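Local coordinates for protein transcriptional regulator PA3341 (Pseudomonas aeruginosa, PDB 2FBH) that regulates transcription as a MarR-family winged helix-turn-helix protein that probably binds DNA, paired here with a second copy of itself, at the interface of chains A and B. Sequence-based numbering; all coordinates share one arbitrary frame. Chains: chain A/B, transcriptional regulator PA3341.

Contact 1: the interface of chains A and B. Residues chain A 11, 131-132, 135; chain B 124, 128, 131-132.
A:Val135 and B:Cys132 meet where the two copies of helix 126-144 come together, A:Val135 resting against the CB and SG of the cysteine. Followed outward, CB of A:Val135 stands 4.1 Å from CB of B:Cys132. Its branch CG1, anti to the backbone N (chi1 175°), reaches the thiol SG of B:Cys132 at 3.9 Å and also meets the CG2 methyl of B:Ile124. The other branch, CG2, is directed to B:Glu128 and lies 4.0 Å from its CB. A beta-branched valine suits this place because its two methyls serve different neighbours without any need for a long chain. B:Glu128 suits its own place through its long aliphatic stem. Its chain runs extended beyond CG, and its carboxylate carbon CD lies 3.7 Å from the CD1 methyl of A:Leu131, the two side chains crossing at about a right angle. A:Leu131 and B:Leu131, the same residue in both chains, face one another near the two-fold axis; their modelled CD2 methyls are too close to be real, and the detailed fit there is doubtful. This is a mostly apolar part of what is probably the MarR-type dimer interface, suited to carbon-rich leucine and valine and to the soft thiol of cysteine. On the side toward helix 11-29 of chain A, SG of B:Cys132 lies 3.7 Å from the ring atom CZ of the poorly ordered A:Phe11.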
loop_
_atom_site.group_PDB
_atom_site.type_symbol
_atom_site.label_atom_id
_atom_site.label_comp_id
_atom_site.label_asym_id
_atom_site.label_seq_id
_atom_site.Cartn_x
_atom_site.Cartn_y
_atom_site.Cartn_z
ATOM N N PHE A 11 -4.946 13.248 -4.358
ATOM C CA PHE A 11 -5.737 12.106 -4.699
ATOM C C PHE A 11 -4.950 10.824 -4.426
ATOM O O PHE A 11 -5.537 9.826 -3.950
ATOM C CB PHE A 11 -5.987 12.204 -6.209
ATOM C CG PHE A 11 -6.941 11.172 -6.723
ATOM C CD1 PHE A 11 -8.221 11.524 -7.099
ATOM C CD2 PHE A 11 -6.553 9.871 -6.893
ATOM C CE1 PHE A 11 -9.089 10.562 -7.601
ATOM C CE2 PHE A 11 -7.434 8.911 -7.368
ATOM C CZ PHE A 11 -8.695 9.271 -7.702
ATOM N N LEU A 131 -18.713 2.904 -10.468
ATOM C CA LEU A 131 -18.068 4.071 -11.012
ATOM C C LEU A 131 -16.666 4.189 -10.419
ATOM O O LEU A 131 -15.691 4.444 -11.143
ATOM C CB LEU A 131 -18.889 5.335 -10.699
ATOM C CG LEU A 131 -18.332 6.615 -11.354
ATOM C CD1 LEU A 131 -17.861 6.404 -12.869
ATOM C CD2 LEU A 131 -19.283 7.763 -11.146
ATOM N N CYS A 132 -16.565 4.011 -9.094
ATOM C CA CYS A 132 -15.251 4.094 -8.397
ATOM C C CYS A 132 -14.284 3.076 -9.040
ATOM O O CYS A 132 -13.171 3.385 -9.343
ATOM C CB CYS A 132 -15.464 3.746 -6.908
ATOM S SG CYS A 132 -13.918 3.589 -5.986
ATOM N N VAL A 135 -12.992 4.299 -12.451
ATOM C CA VAL A 135 -11.917 5.316 -12.269
ATOM C C VAL A 135 -10.599 4.640 -11.924
ATOM O O VAL A 135 -9.580 4.909 -12.540
ATOM C CB VAL A 135 -12.285 6.368 -11.202
ATOM C CG1 VAL A 135 -11.075 7.318 -10.964
ATOM C CG2 VAL A 135 -13.506 7.205 -11.807
ATOM N N ILE B 124 -9.659 11.045 -17.168
ATOM C CA ILE B 124 -10.697 10.865 -16.095
ATOM C C ILE B 124 -11.308 12.244 -15.836
ATOM O O ILE B 124 -10.613 13.210 -15.536
ATOM C CB ILE B 124 -10.011 10.293 -14.817
ATOM C CG1 ILE B 124 -9.467 8.878 -15.179
ATOM C CG2 ILE B 124 -11.056 10.166 -13.618
ATOM C CD1 ILE B 124 -8.583 8.382 -14.133
ATOM N N GLU B 128 -16.125 12.611 -12.173
ATOM C CA GLU B 128 -15.891 11.224 -11.772
ATOM C C GLU B 128 -14.751 11.082 -10.744
ATOM O O GLU B 128 -14.899 10.263 -9.836
ATOM C CB GLU B 128 -15.707 10.309 -12.983
ATOM C CG GLU B 128 -16.992 10.269 -13.788
ATOM C CD GLU B 128 -16.923 9.353 -14.983
ATOM O OE1 GLU B 128 -15.835 8.784 -15.260
ATOM O OE2 GLU B 128 -18.030 9.133 -15.582
ATOM N N LEU B 131 -16.395 11.973 -7.484
ATOM C CA LEU B 131 -17.218 10.881 -7.032
ATOM C C LEU B 131 -16.323 9.790 -6.449
ATOM O O LEU B 131 -16.608 9.243 -5.373
ATOM C CB LEU B 131 -18.057 10.321 -8.193
ATOM C CG LEU B 131 -19.059 9.229 -7.766
ATOM C CD1 LEU B 131 -19.827 9.567 -6.403
ATOM C CD2 LEU B 131 -19.956 8.865 -8.918
ATOM N N CYS B 132 -15.238 9.466 -7.169
ATOM C CA CYS B 132 -14.282 8.421 -6.705
ATOM C C CYS B 132 -13.765 8.810 -5.303
ATOM O O CYS B 132 -13.730 8.015 -4.413
ATOM C CB CYS B 132 -13.104 8.359 -7.700
ATOM S SG CYS B 132 -11.758 7.291 -7.143
#

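Contact 2: the interface of chains A and B. Residues chain A 18, 21-22, 25, 120; chain B 139-140, 143.
A water joins the carboxylate of A:Glu25 to the backbone of B:Leu143, lying 2.9 Å from A:Glu25 OE1 and as far from the carbonyl O of B:Leu143. Glutamate suits this place because its chain is aliphatic near the backbone and polar at its end: its CB lies 3.4 Å from the CD2 methyl of B:Leu143, while the carboxylate reaches the water. B:Leu143 wedges between helices 11-29 and 102-120 of chain A. With CG anti to its own carbonyl carbon (chi1 -77°), its fork is carried toward chain A. CD1 sits over the backbone of A:Trp22, 3.6 Å from the CA atom, and also meets CB of A:Ala21; CD2 packs tightly on CG1 of A:Val120 at 3.5 Å. The small A:Ala21 lets helix 126-144 of chain B come near, its methyl also touching CD1 of B:Leu140 at 3.6 Å. One turn earlier A:Thr18 presents its methyl instead of its hydroxyl: OG1 stands beside the backbone N (chi1 -57°), which leaves CG2 anti to that N and 3.5 Å from CG2 of B:Ile139, the side chains crossing at about a right angle. Behind, CG2 of A:Val120 lies over one face of the A:Trp22 indole, toward its rim, bracing the two helices of chain A. The patch thus seats the last helix of one subunit in a groove of the other, and probably helps hold the dimer together.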
loop_
_atom_site.group_PDB
_atom_site.type_symbol
_atom_site.label_atom_id
_atom_site.label_comp_id
_atom_site.label_asym_id
_atom_site.label_seq_id
_atom_site.Cartn_x
_atom_site.Cartn_y
_atom_site.Cartn_z
ATOM N N THR A 18 -6.598 4.906 2.187
ATOM C CA THR A 18 -7.785 4.073 2.222
ATOM C C THR A 18 -7.354 2.612 2.077
ATOM O O THR A 18 -7.815 1.759 2.805
ATOM C CB THR A 18 -8.749 4.452 1.069
ATOM O OG1 THR A 18 -9.099 5.843 1.158
ATOM C CG2 THR A 18 -10.036 3.635 1.224
ATOM N N ALA A 21 -5.664 1.489 5.246
ATOM C CA ALA A 21 -6.663 1.288 6.350
ATOM C C ALA A 21 -7.366 -0.055 6.125
ATOM O O ALA A 21 -7.610 -0.807 7.083
ATOM C CB ALA A 21 -7.671 2.459 6.346
ATOM N N TRP A 22 -7.711 -0.381 4.874
ATOM C CA TRP A 22 -8.442 -1.612 4.610
ATOM C C TRP A 22 -7.517 -2.819 4.891
ATOM O O TRP A 22 -7.892 -3.774 5.599
ATOM C CB TRP A 22 -8.887 -1.602 3.151
ATOM C CG TRP A 22 -9.773 -2.679 2.723
ATOM C CD1 TRP A 22 -9.790 -3.981 3.139
ATOM C CD2 TRP A 22 -10.726 -2.563 1.697
ATOM N NE1 TRP A 22 -10.727 -4.719 2.418
ATOM C CE2 TRP A 22 -11.328 -3.849 1.539
ATOM C CE3 TRP A 22 -11.132 -1.492 0.885
ATOM C CZ2 TRP A 22 -12.353 -4.096 0.649
ATOM C CZ3 TRP A 22 -12.186 -1.756 -0.070
ATOM C CH2 TRP A 22 -12.758 -3.042 -0.169
ATOM N N GLU A 25 -7.200 -3.338 8.581
ATOM C CA GLU A 25 -8.399 -3.965 9.157
ATOM C C GLU A 25 -8.427 -5.491 8.864
ATOM O O GLU A 25 -8.738 -6.310 9.717
ATOM C CB GLU A 25 -9.697 -3.305 8.610
ATOM C CG GLU A 25 -10.973 -3.958 9.202
ATOM C CD GLU A 25 -11.130 -3.768 10.765
ATOM O OE1 GLU A 25 -10.493 -2.864 11.383
ATOM O OE2 GLU A 25 -11.931 -4.566 11.351
ATOM N N VAL A 120 -16.747 -2.395 5.026
ATOM C CA VAL A 120 -16.152 -1.157 4.504
ATOM C C VAL A 120 -17.027 -0.538 3.379
ATOM O O VAL A 120 -16.964 0.654 3.218
ATOM C CB VAL A 120 -14.617 -1.221 4.179
ATOM C CG1 VAL A 120 -13.863 -1.823 5.339
ATOM C CG2 VAL A 120 -14.413 -1.962 2.898
ATOM N N ILE B 139 -15.335 4.874 2.612
ATOM C CA ILE B 139 -14.634 3.620 3.014
ATOM C C ILE B 139 -13.711 3.943 4.166
ATOM O O ILE B 139 -13.671 3.265 5.214
ATOM C CB ILE B 139 -13.854 3.014 1.784
ATOM C CG1 ILE B 139 -14.865 2.494 0.691
ATOM C CG2 ILE B 139 -12.843 1.925 2.307
ATOM C CD1 ILE B 139 -14.164 2.181 -0.650
ATOM N N LEU B 140 -12.883 4.978 4.007
ATOM C CA LEU B 140 -12.034 5.349 5.137
ATOM C C LEU B 140 -12.770 5.672 6.442
ATOM O O LEU B 140 -12.308 5.252 7.528
ATOM C CB LEU B 140 -11.153 6.517 4.714
ATOM C CG LEU B 140 -9.915 6.896 5.499
ATOM C CD1 LEU B 140 -8.952 5.724 5.577
ATOM C CD2 LEU B 140 -9.265 8.217 4.798
ATOM N N LEU B 143 -13.866 2.601 8.066
ATOM C CA LEU B 143 -12.729 1.925 8.728
ATOM C C LEU B 143 -12.345 2.628 10.004
ATOM O O LEU B 143 -11.933 1.973 10.947
ATOM C CB LEU B 143 -11.516 1.822 7.795
ATOM C CG LEU B 143 -11.722 0.700 6.780
ATOM C CD1 LEU B 143 -10.929 0.907 5.477
ATOM C CD2 LEU B 143 -11.320 -0.627 7.407
HETATM O O HOH W 1 -9.940 -0.079 10.986
#

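Contact 3: the interface of chains A and B. Residues chain A 25, 29, 119-120; chain B 143, 146.
B:Arg146, the last residue of its chain, reaches across to two acidic side chains of chain A, although it is poorly ordered and its details are uncertain. Its NE forms a salt bridge with A:Glu25 OE2 at 3.4 Å, and its NH1 another with A:Asp119 OD2 at 3.2 Å, an attraction of charges without an aimed hydrogen bond. The arginine bends at chi2 and chi3 (-139° and 67°), bringing CD beside the A:Glu25 carboxylate and its guanidinium nearly parallel to the plane of the A:Asp119 carboxylate. Behind this first shell, A:Arg29 stretches from CG to NE and ties both acids together within chain A. Its NE donates a nearly straight hydrogen bond to the anti lone pair of A:Glu25 OE2, 2.7 Å away in the guanidinium plane. Its NH2 donates to the anti lone pair of A:Asp119 OD2 at 2.8 Å, a little tilted from that plane. Arginine suits this post because separate N-H groups can hold two carboxylates at once. A:Arg29 NH2 and B:Arg146 NH1 are modelled 2.9 Å apart, a doubtful detail; the shared acids probably offset both charges. Helices 11-29 and 102-120 are thereby linked within chain A. The site probably offers the C-terminus of chain B a charged docking place and may help fasten the dimer's edge.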
loop_
_atom_site.group_PDB
_atom_site.type_symbol
_atom_site.label_atom_id
_atom_site.label_comp_id
_atom_site.label_asym_id
_atom_site.label_seq_id
_atom_site.Cartn_x
_atom_site.Cartn_y
_atom_site.Cartn_z
ATOM N N GLU A 25 -7.200 -3.338 8.581
ATOM C CA GLU A 25 -8.399 -3.965 9.157
ATOM C C GLU A 25 -8.427 -5.491 8.864
ATOM O O GLU A 25 -8.738 -6.310 9.717
ATOM C CB GLU A 25 -9.697 -3.305 8.610
ATOM C CG GLU A 25 -10.973 -3.958 9.202
ATOM C CD GLU A 25 -11.130 -3.768 10.765
ATOM O OE1 GLU A 25 -10.493 -2.864 11.383
ATOM O OE2 GLU A 25 -11.931 -4.566 11.351
ATOM N N ARG A 29 -8.357 -8.565 11.525
ATOM C CA ARG A 29 -9.304 -9.686 11.590
ATOM C C ARG A 29 -8.682 -11.038 11.357
ATOM O O ARG A 29 -9.257 -12.042 11.815
ATOM C CB ARG A 29 -10.563 -9.443 10.734
ATOM C CG ARG A 29 -11.240 -8.075 11.116
ATOM C CD ARG A 29 -12.687 -8.141 10.606
ATOM N NE ARG A 29 -13.166 -6.773 10.530
ATOM C CZ ARG A 29 -14.354 -6.492 10.044
ATOM N NH1 ARG A 29 -15.080 -7.517 9.581
ATOM N NH2 ARG A 29 -14.745 -5.208 9.966
ATOM N N ASP A 119 -18.334 -4.749 5.414
ATOM C CA ASP A 119 -18.404 -3.664 6.327
ATOM C C ASP A 119 -17.839 -2.341 5.755
ATOM O O ASP A 119 -18.398 -1.259 6.001
ATOM C CB ASP A 119 -17.560 -4.010 7.571
ATOM C CG ASP A 119 -18.167 -5.137 8.402
ATOM O OD1 ASP A 119 -19.333 -5.553 8.114
ATOM O OD2 ASP A 119 -17.446 -5.651 9.308
ATOM N N VAL A 120 -16.747 -2.395 5.026
ATOM C CA VAL A 120 -16.152 -1.157 4.504
ATOM C C VAL A 120 -17.027 -0.538 3.379
ATOM O O VAL A 120 -16.964 0.654 3.218
ATOM C CB VAL A 120 -14.617 -1.221 4.179
ATOM C CG1 VAL A 120 -13.863 -1.823 5.339
ATOM C CG2 VAL A 120 -14.413 -1.962 2.898
ATOM N N LEU B 143 -13.866 2.601 8.066
ATOM C CA LEU B 143 -12.729 1.925 8.728
ATOM C C LEU B 143 -12.345 2.628 10.004
ATOM O O LEU B 143 -11.933 1.973 10.947
ATOM C CB LEU B 143 -11.516 1.822 7.795
ATOM C CG LEU B 143 -11.722 0.700 6.780
ATOM C CD1 LEU B 143 -10.929 0.907 5.477
ATOM C CD2 LEU B 143 -11.320 -0.627 7.407
ATOM N N ARG B 146 -14.326 2.288 13.220
ATOM C CA ARG B 146 -14.362 0.894 13.730
ATOM C C ARG B 146 -14.262 0.725 15.265
ATOM O O ARG B 146 -13.693 1.565 15.982
ATOM C CB ARG B 146 -13.332 -0.008 13.023
ATOM C CG ARG B 146 -13.437 0.001 11.478
ATOM C CD ARG B 146 -13.275 -1.348 10.778
ATOM N NE ARG B 146 -14.384 -2.252 11.080
ATOM C CZ ARG B 146 -15.592 -2.218 10.519
ATOM N NH1 ARG B 146 -16.510 -3.084 10.924
ATOM N NH2 ARG B 146 -15.896 -1.338 9.566
HETATM O O HOH W 2 -9.940 -0.079 10.986
#

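Contacts 2 and 3 form a continuous surface, their C-alpha centres about 6 Å apart and sharing A:Glu25, A:Val120 and B:Leu143; apolar packing passes there into a charged rim. Contact 1 lies farther along the interface, about 17 Å from contact 2 and 22 Å from contact 3 between C-alpha centres. Helix 126-144 of chain B runs through all three, and helix 11-29 of chain A also contributes to each. Two-fold symmetry repeats every contact with the chains exchanged, spreading the union over both subunits, which would help set how the two DNA-binding lobes are placed relative to one another.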